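Aspartate aminotransferase, cytoplasmic (Schizosaccharomyces pombe 972h-, PDB 6JPK) catalyses the pyridoxal 5'-phosphate-dependent transfer of the amino group between L-aspartate and 2-oxoglutarate, giving oxaloacetate and L-glutamate, and works as a homodimer. Local coordinates at the interface of chains A and B. Sequence-based numbering; all coordinates share one arbitrary frame. Chains: chain A/B, Aspartate aminotransferase, cytoplasmic.

Contact 1: the interface of chains A and B. Residues chain A 39, 41, 47, 254, 258-263; chain B 67-70, 294.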
loop_
_atom_site.group_PDB
_atom_site.type_symbol
_atom_site.label_atom_id
_atom_site.label_comp_id
_atom_site.label_asym_id
_atom_site.label_seq_id
_atom_site.Cartn_x
_atom_site.Cartn_y
_atom_site.Cartn_z
ATOM N N ALA A 39 -14.466 -0.127 13.498
ATOM C CA ALA A 39 -13.248 0.101 14.263
ATOM C C ALA A 39 -13.618 0.243 15.735
ATOM O O ALA A 39 -14.731 0.657 16.068
ATOM C CB ALA A 39 -12.516 1.355 13.770
ATOM N N ARG A 41 -14.199 1.488 19.458
ATOM C CA ARG A 41 -14.547 2.731 20.133
ATOM C C ARG A 41 -14.611 2.454 21.627
ATOM O O ARG A 41 -14.956 1.348 22.047
ATOM C CB ARG A 41 -15.913 3.289 19.637
ATOM C CG ARG A 41 -15.965 3.600 18.133
ATOM C CD ARG A 41 -15.042 4.789 17.861
ATOM N NE ARG A 41 -15.086 5.287 16.491
ATOM C CZ ARG A 41 -14.181 5.006 15.558
ATOM N NH1 ARG A 41 -13.146 4.213 15.824
ATOM N NH2 ARG A 41 -14.304 5.532 14.351
ATOM N N PRO A 47 -12.665 7.094 19.105
ATOM C CA PRO A 47 -11.469 6.303 18.803
ATOM C C PRO A 47 -10.567 6.235 20.025
ATOM O O PRO A 47 -10.490 7.174 20.818
ATOM C CB PRO A 47 -10.817 7.072 17.649
ATOM C CG PRO A 47 -11.982 7.790 16.980
ATOM C CD PRO A 47 -12.854 8.202 18.150
ATOM N N ALA A 254 -4.540 -3.993 12.396
ATOM C CA ALA A 254 -5.414 -2.825 12.375
ATOM C C ALA A 254 -6.232 -2.725 13.657
ATOM O O ALA A 254 -6.322 -1.653 14.267
ATOM C CB ALA A 254 -6.334 -2.888 11.153
ATOM N N GLY A 258 -4.898 -1.188 17.025
ATOM C CA GLY A 258 -5.540 0.073 16.694
ATOM C C GLY A 258 -4.798 0.871 15.646
ATOM O O GLY A 258 -4.901 2.098 15.625
ATOM N N LEU A 259 -4.032 0.206 14.785
ATOM C CA LEU A 259 -3.207 0.891 13.799
ATOM C C LEU A 259 -3.932 1.153 12.477
ATOM O O LEU A 259 -3.324 1.725 11.571
ATOM C CB LEU A 259 -1.925 0.080 13.543
ATOM C CG LEU A 259 -0.891 0.122 14.681
ATOM C CD1 LEU A 259 0.250 -0.865 14.425
ATOM C CD2 LEU A 259 -0.341 1.537 14.819
ATOM N N TYR A 260 -5.197 0.728 12.356
ATOM C CA TYR A 260 -6.106 0.950 11.224
ATOM C C TYR A 260 -5.485 1.637 10.013
ATOM O O TYR A 260 -5.066 0.970 9.056
ATOM C CB TYR A 260 -7.325 1.759 11.689
ATOM C CG TYR A 260 -8.102 1.068 12.800
ATOM C CD1 TYR A 260 -8.914 -0.033 12.526
ATOM C CD2 TYR A 260 -8.001 1.498 14.122
ATOM C CE1 TYR A 260 -9.611 -0.680 13.542
ATOM C CE2 TYR A 260 -8.692 0.855 15.142
ATOM C CZ TYR A 260 -9.502 -0.224 14.841
ATOM O OH TYR A 260 -10.176 -0.875 15.843
ATOM N N GLY A 261 -5.419 2.972 10.058
ATOM C CA GLY A 261 -4.979 3.796 8.941
ATOM C C GLY A 261 -3.486 3.828 8.670
ATOM O O GLY A 261 -3.080 4.342 7.619
ATOM N N GLU A 262 -2.658 3.313 9.579
ATOM C CA GLU A 262 -1.243 3.169 9.268
ATOM C C GLU A 262 -0.947 1.944 8.407
ATOM O O GLU A 262 0.168 1.840 7.889
ATOM C CB GLU A 262 -0.410 3.121 10.560
ATOM C CG GLU A 262 -0.830 4.165 11.625
ATOM C CD GLU A 262 -0.768 5.634 11.142
ATOM O OE1 GLU A 262 -0.233 5.911 10.035
ATOM O OE2 GLU A 262 -1.263 6.522 11.888
ATOM N N ARG A 263 -1.909 1.030 8.247
ATOM C CA ARG A 263 -1.827 -0.091 7.308
ATOM C C ARG A 263 -0.679 -1.051 7.655
ATOM O O ARG A 263 0.258 -1.254 6.875
ATOM C CB ARG A 263 -1.696 0.409 5.863
ATOM C CG ARG A 263 -2.624 1.560 5.480
ATOM C CD ARG A 263 -4.082 1.255 5.780
ATOM N NE ARG A 263 -4.629 0.155 4.976
ATOM C CZ ARG A 263 -5.441 -0.779 5.469
ATOM N NH1 ARG A 263 -5.912 -1.732 4.688
ATOM N NH2 ARG A 263 -5.754 -0.778 6.765
ATOM N N ASN B 67 -5.162 10.542 15.662
ATOM C CA ASN B 67 -5.470 9.135 15.894
ATOM C C ASN B 67 -4.973 8.321 14.704
ATOM O O ASN B 67 -4.346 8.852 13.784
ATOM C CB ASN B 67 -6.970 8.933 16.164
ATOM C CG ASN B 67 -7.847 9.335 14.996
ATOM O OD1 ASN B 67 -7.524 9.075 13.835
ATOM N ND2 ASN B 67 -8.994 9.946 15.305
ATOM N N HIS B 68 -5.254 7.014 14.733
ATOM C CA HIS B 68 -4.805 6.085 13.701
ATOM C C HIS B 68 -5.979 5.495 12.919
ATOM O O HIS B 68 -5.861 4.407 12.345
ATOM C CB HIS B 68 -3.960 4.954 14.302
ATOM C CG HIS B 68 -2.792 5.422 15.118
ATOM N ND1 HIS B 68 -1.734 6.126 14.577
ATOM C CD2 HIS B 68 -2.523 5.302 16.442
ATOM C CE1 HIS B 68 -0.866 6.421 15.531
ATOM N NE2 HIS B 68 -1.320 5.932 16.673
ATOM N N GLU B 69 -7.107 6.204 12.871
ATOM C CA GLU B 69 -8.311 5.664 12.255
ATOM C C GLU B 69 -8.158 5.551 10.731
ATOM O O GLU B 69 -7.287 6.172 10.118
ATOM C CB GLU B 69 -9.522 6.532 12.607
ATOM C CG GLU B 69 -9.855 6.535 14.108
ATOM C CD GLU B 69 -10.153 5.138 14.674
ATOM O OE1 GLU B 69 -11.108 4.485 14.194
ATOM O OE2 GLU B 69 -9.440 4.701 15.610
ATOM N N TYR B 70 -9.026 4.734 10.123
ATOM C CA TYR B 70 -9.020 4.562 8.670
ATOM C C TYR B 70 -9.238 5.893 7.957
ATOM O O TYR B 70 -10.099 6.688 8.340
ATOM C CB TYR B 70 -10.133 3.596 8.238
ATOM C CG TYR B 70 -9.901 2.129 8.545
ATOM C CD1 TYR B 70 -8.716 1.487 8.169
ATOM C CD2 TYR B 70 -10.879 1.380 9.213
ATOM C CE1 TYR B 70 -8.508 0.129 8.453
ATOM C CE2 TYR B 70 -10.688 0.029 9.490
ATOM C CZ TYR B 70 -9.498 -0.589 9.111
ATOM O OH TYR B 70 -9.304 -1.926 9.400
ATOM N N ASN B 294 -7.324 1.054 1.855
ATOM C CA ASN B 294 -7.160 2.489 2.063
ATOM C C ASN B 294 -5.684 2.768 2.331
ATOM O O ASN B 294 -4.941 1.851 2.704
ATOM C CB ASN B 294 -8.051 2.997 3.213
ATOM C CG ASN B 294 -8.064 2.062 4.402
ATOM O OD1 ASN B 294 -7.122 2.051 5.203
ATOM N ND2 ASN B 294 -9.138 1.270 4.535
HETATM O O HOH W 1 -2.828 8.890 11.446
#

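Contact 2: the interface of chains A and B. Residues chain A 122, 278-279, 282-283, 286; chain B 6, 9-12.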
loop_
_atom_site.group_PDB
_atom_site.type_symbol
_atom_site.label_atom_id
_atom_site.label_comp_id
_atom_site.label_asym_id
_atom_site.label_seq_id
_atom_site.Cartn_x
_atom_site.Cartn_y
_atom_site.Cartn_z
ATOM N N PHE A 122 0.577 -19.097 -9.439
ATOM C CA PHE A 122 1.379 -20.303 -9.258
ATOM C C PHE A 122 0.569 -21.525 -8.856
ATOM O O PHE A 122 1.140 -22.612 -8.722
ATOM C CB PHE A 122 2.490 -20.029 -8.234
ATOM C CG PHE A 122 3.528 -19.058 -8.741
ATOM C CD1 PHE A 122 4.536 -19.493 -9.595
ATOM C CD2 PHE A 122 3.463 -17.714 -8.413
ATOM C CE1 PHE A 122 5.491 -18.604 -10.090
ATOM C CE2 PHE A 122 4.416 -16.816 -8.906
ATOM C CZ PHE A 122 5.430 -17.271 -9.745
ATOM N N ASN A 278 12.063 -20.067 0.399
ATOM C CA ASN A 278 12.796 -19.043 -0.336
ATOM C C ASN A 278 12.324 -18.913 -1.779
ATOM O O ASN A 278 12.301 -17.801 -2.314
ATOM C CB ASN A 278 14.289 -19.329 -0.250
ATOM C CG ASN A 278 14.832 -19.016 1.130
ATOM O OD1 ASN A 278 14.509 -17.971 1.703
ATOM N ND2 ASN A 278 15.602 -19.933 1.697
ATOM N N LYS A 279 11.924 -20.010 -2.423
ATOM C CA LYS A 279 11.351 -19.895 -3.767
ATOM C C LYS A 279 10.108 -19.008 -3.751
ATOM O O LYS A 279 9.984 -18.068 -4.552
ATOM C CB LYS A 279 11.021 -21.285 -4.314
ATOM C CG LYS A 279 12.252 -22.137 -4.593
ATOM C CD LYS A 279 11.886 -23.596 -4.837
ATOM C CE LYS A 279 13.095 -24.400 -5.312
ATOM N NZ LYS A 279 12.852 -25.880 -5.258
ATOM N N SER A 282 10.822 -15.246 -2.958
ATOM C CA SER A 282 11.364 -14.494 -4.089
ATOM C C SER A 282 10.261 -14.060 -5.052
ATOM O O SER A 282 10.316 -12.958 -5.621
ATOM C CB SER A 282 12.428 -15.325 -4.819
ATOM O OG SER A 282 11.860 -16.423 -5.526
ATOM N N GLN A 283 9.250 -14.914 -5.255
ATOM C CA GLN A 283 8.149 -14.560 -6.144
ATOM C C GLN A 283 7.203 -13.548 -5.514
ATOM O O GLN A 283 6.634 -12.711 -6.229
ATOM C CB GLN A 283 7.372 -15.817 -6.544
ATOM C CG GLN A 283 8.192 -16.784 -7.359
ATOM C CD GLN A 283 8.652 -16.178 -8.670
ATOM O OE1 GLN A 283 8.057 -15.214 -9.169
ATOM N NE2 GLN A 283 9.721 -16.734 -9.232
ATOM N N ILE A 286 8.479 -10.137 -6.137
ATOM C CA ILE A 286 8.175 -9.625 -7.474
ATOM C C ILE A 286 6.810 -8.946 -7.489
ATOM O O ILE A 286 6.656 -7.837 -8.016
ATOM C CB ILE A 286 8.256 -10.755 -8.514
ATOM C CG1 ILE A 286 9.706 -11.225 -8.659
ATOM C CG2 ILE A 286 7.676 -10.290 -9.857
ATOM C CD1 ILE A 286 9.860 -12.382 -9.611
ATOM N N PHE B 6 4.410 -26.131 -5.007
ATOM C CA PHE B 6 5.217 -24.915 -4.907
ATOM C C PHE B 6 6.719 -25.188 -4.911
ATOM O O PHE B 6 7.504 -24.260 -5.138
ATOM C CB PHE B 6 4.814 -24.128 -3.658
ATOM C CG PHE B 6 3.395 -23.611 -3.709
ATOM C CD1 PHE B 6 2.875 -23.093 -4.886
ATOM C CD2 PHE B 6 2.576 -23.680 -2.597
ATOM C CE1 PHE B 6 1.562 -22.631 -4.938
ATOM C CE2 PHE B 6 1.275 -23.219 -2.637
ATOM C CZ PHE B 6 0.758 -22.702 -3.804
ATOM N N ILE B 9 8.499 -24.271 -8.225
ATOM C CA ILE B 9 8.753 -22.887 -8.604
ATOM C C ILE B 9 10.256 -22.636 -8.665
ATOM O O ILE B 9 11.017 -23.124 -7.822
ATOM C CB ILE B 9 8.059 -21.951 -7.601
ATOM C CG1 ILE B 9 6.541 -22.040 -7.766
ATOM C CG2 ILE B 9 8.551 -20.532 -7.741
ATOM C CD1 ILE B 9 5.788 -21.281 -6.683
ATOM N N GLU B 10 10.701 -21.895 -9.678
ATOM C CA GLU B 10 12.083 -21.437 -9.732
ATOM C C GLU B 10 12.226 -20.123 -8.972
ATOM O O GLU B 10 11.426 -19.197 -9.147
ATOM C CB GLU B 10 12.551 -21.271 -11.177
ATOM C CG GLU B 10 13.005 -22.576 -11.816
ATOM C CD GLU B 10 13.463 -22.404 -13.251
ATOM O OE1 GLU B 10 13.318 -21.289 -13.792
ATOM O OE2 GLU B 10 13.963 -23.388 -13.838
ATOM N N GLU B 11 13.232 -20.067 -8.106
ATOM C CA GLU B 11 13.493 -18.867 -7.331
ATOM C C GLU B 11 13.878 -17.731 -8.267
ATOM O O GLU B 11 14.726 -17.900 -9.149
ATOM C CB GLU B 11 14.604 -19.141 -6.316
ATOM C CG GLU B 11 14.824 -18.030 -5.306
ATOM C CD GLU B 11 15.797 -18.422 -4.202
ATOM O OE1 GLU B 11 16.114 -17.561 -3.352
ATOM O OE2 GLU B 11 16.249 -19.586 -4.181
ATOM N N ALA B 12 13.230 -16.580 -8.102
ATOM C CA ALA B 12 13.572 -15.424 -8.918
ATOM C C ALA B 12 14.988 -14.944 -8.596
ATOM O O ALA B 12 15.463 -15.056 -7.463
ATOM C CB ALA B 12 12.567 -14.301 -8.690
#

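Contact 1: the interface of chains A and B
Residues 67-70 of chain B run past the loop and short 3-10 helix 260-262 of chain A, part of the two-fold homodimer interface. The pyridoxal-phosphate site is close: its Schiff-base lysine, A:Lys255 by family homology, directly follows A:Ala254. B:Glu69 extends toward A:Arg41. From CB, chi1 (-64°) sets CG anti to the carbonyl carbon, beside the backbone N, and B:Glu69 CG lies 3.7 Å from A:Pro47 CB. Beyond a bend at chi2, B:Glu69 CD packs against the same A:Pro47 CB (3.6 Å). The carboxylate meets the guanidinium tip to tip, B:Glu69 OE1 accepting from A:Arg41 NH1 at 2.6 Å in a salt bridge. The planes stand 80° apart, and NH1 approaches from above the carboxylate plane. B:Glu69 OE2 comes 3.4 Å from A:Pro47 CB and lies beside CD2 and CE2 of A:Tyr260, the two side chains pointing the same way. A:Pro47 CG backs the arginine guanidinium over its centre.

B:His68 O accepts a nearly straight bond from A:Gly261 N (2.7 Å). B:His68 ND1 donates within the ring plane to the anti lone pair of A:Glu262 OE2 at 2.8 Å, which calls for a proton on ND1; the carboxylate may also stabilise a charged ring. A water joins this OE2 to B:Asn67 O. A:Tyr260 and B:Tyr70 cross edge to face. In this family the equivalents of B:Tyr70 and A:Arg263 bind the cofactor phosphate, the tyrosine from across the dimer; these contacts alone do not show those bonds. A:Arg263 NH2, at the edge of the B:Tyr70 ring, donates to A:Tyr260 O (3.0 Å), while B:Asn294 OD1 lies over one guanidinium face.

Contact 2: the interface of chains A and B
B:Ile9 crosses A:Phe122 at about a right angle, and the poorly ordered B:Glu11 crosses A:Lys279 in the same way, where an extended N-terminal stretch of chain B, residues 9-12, lies along helix 274-289 of chain A. The tip of the isoleucine, B:Ile9 CD1, is 3.6 Å from the ring atom A:Phe122 CD1. Its CG2 branch, anti to the backbone N, turns instead to A:Gln283, and the two side chains cross obliquely, with B:Ile9 CG2 3.8 Å from A:Gln283 CG. A:Lys279 stretches out beyond CG and lays its aliphatic chain alongside B:Ile9 O. The CG of B:Glu11 rests against A:Ser282 CB. Towards the other end of the row, A:Ile286 CD1 presses on B:Ala12 CB at 3.4 Å, tighter than usual van der Waals contact.

A:Ser282 and A:Gln283 bond to the main chain of the segment. The serine OG takes the crowded position between its backbone N and carbonyl carbon (chi1 70°), where it donates to A:Lys279 O one turn earlier, and A:Ser282 OG accepts from B:Ala12 N at 2.9 Å. The hydroxyl thus relays a bond from the partner's backbone to that of the helix. A:Gln283, bent at chi2 (-62°), turns its amide so that A:Gln283 NE2 donates to B:Glu10 O at 3.0 Å. The approach runs nearly along the C=O axis, and the oxygen lies close to the amide plane.

The N-terminal arm of one subunit is therefore laid over the surface of the other, along the face of helix 274-289 formed by A:Lys279, A:Ser282, A:Gln283 and A:Ile286, with A:Phe122 of helix 107-127 alongside.

The centres of contact 1 and contact 2 lie about 33 Å apart, and they have no residue in common. Both belong to the same two-fold homodimer interface, so each recurs with the chains exchanged. On chain A they are joined through sequence: the 3-10 helix 260-262 of contact 1 leads into strand 264-270 and then helix 274-289 of contact 2. Contact 1 lies where each subunit contributes residues to the other's active site, as throughout the family, whereas contact 2 adds an exchanged N-terminal arm away from it, likely strengthening the pairing of the subunits.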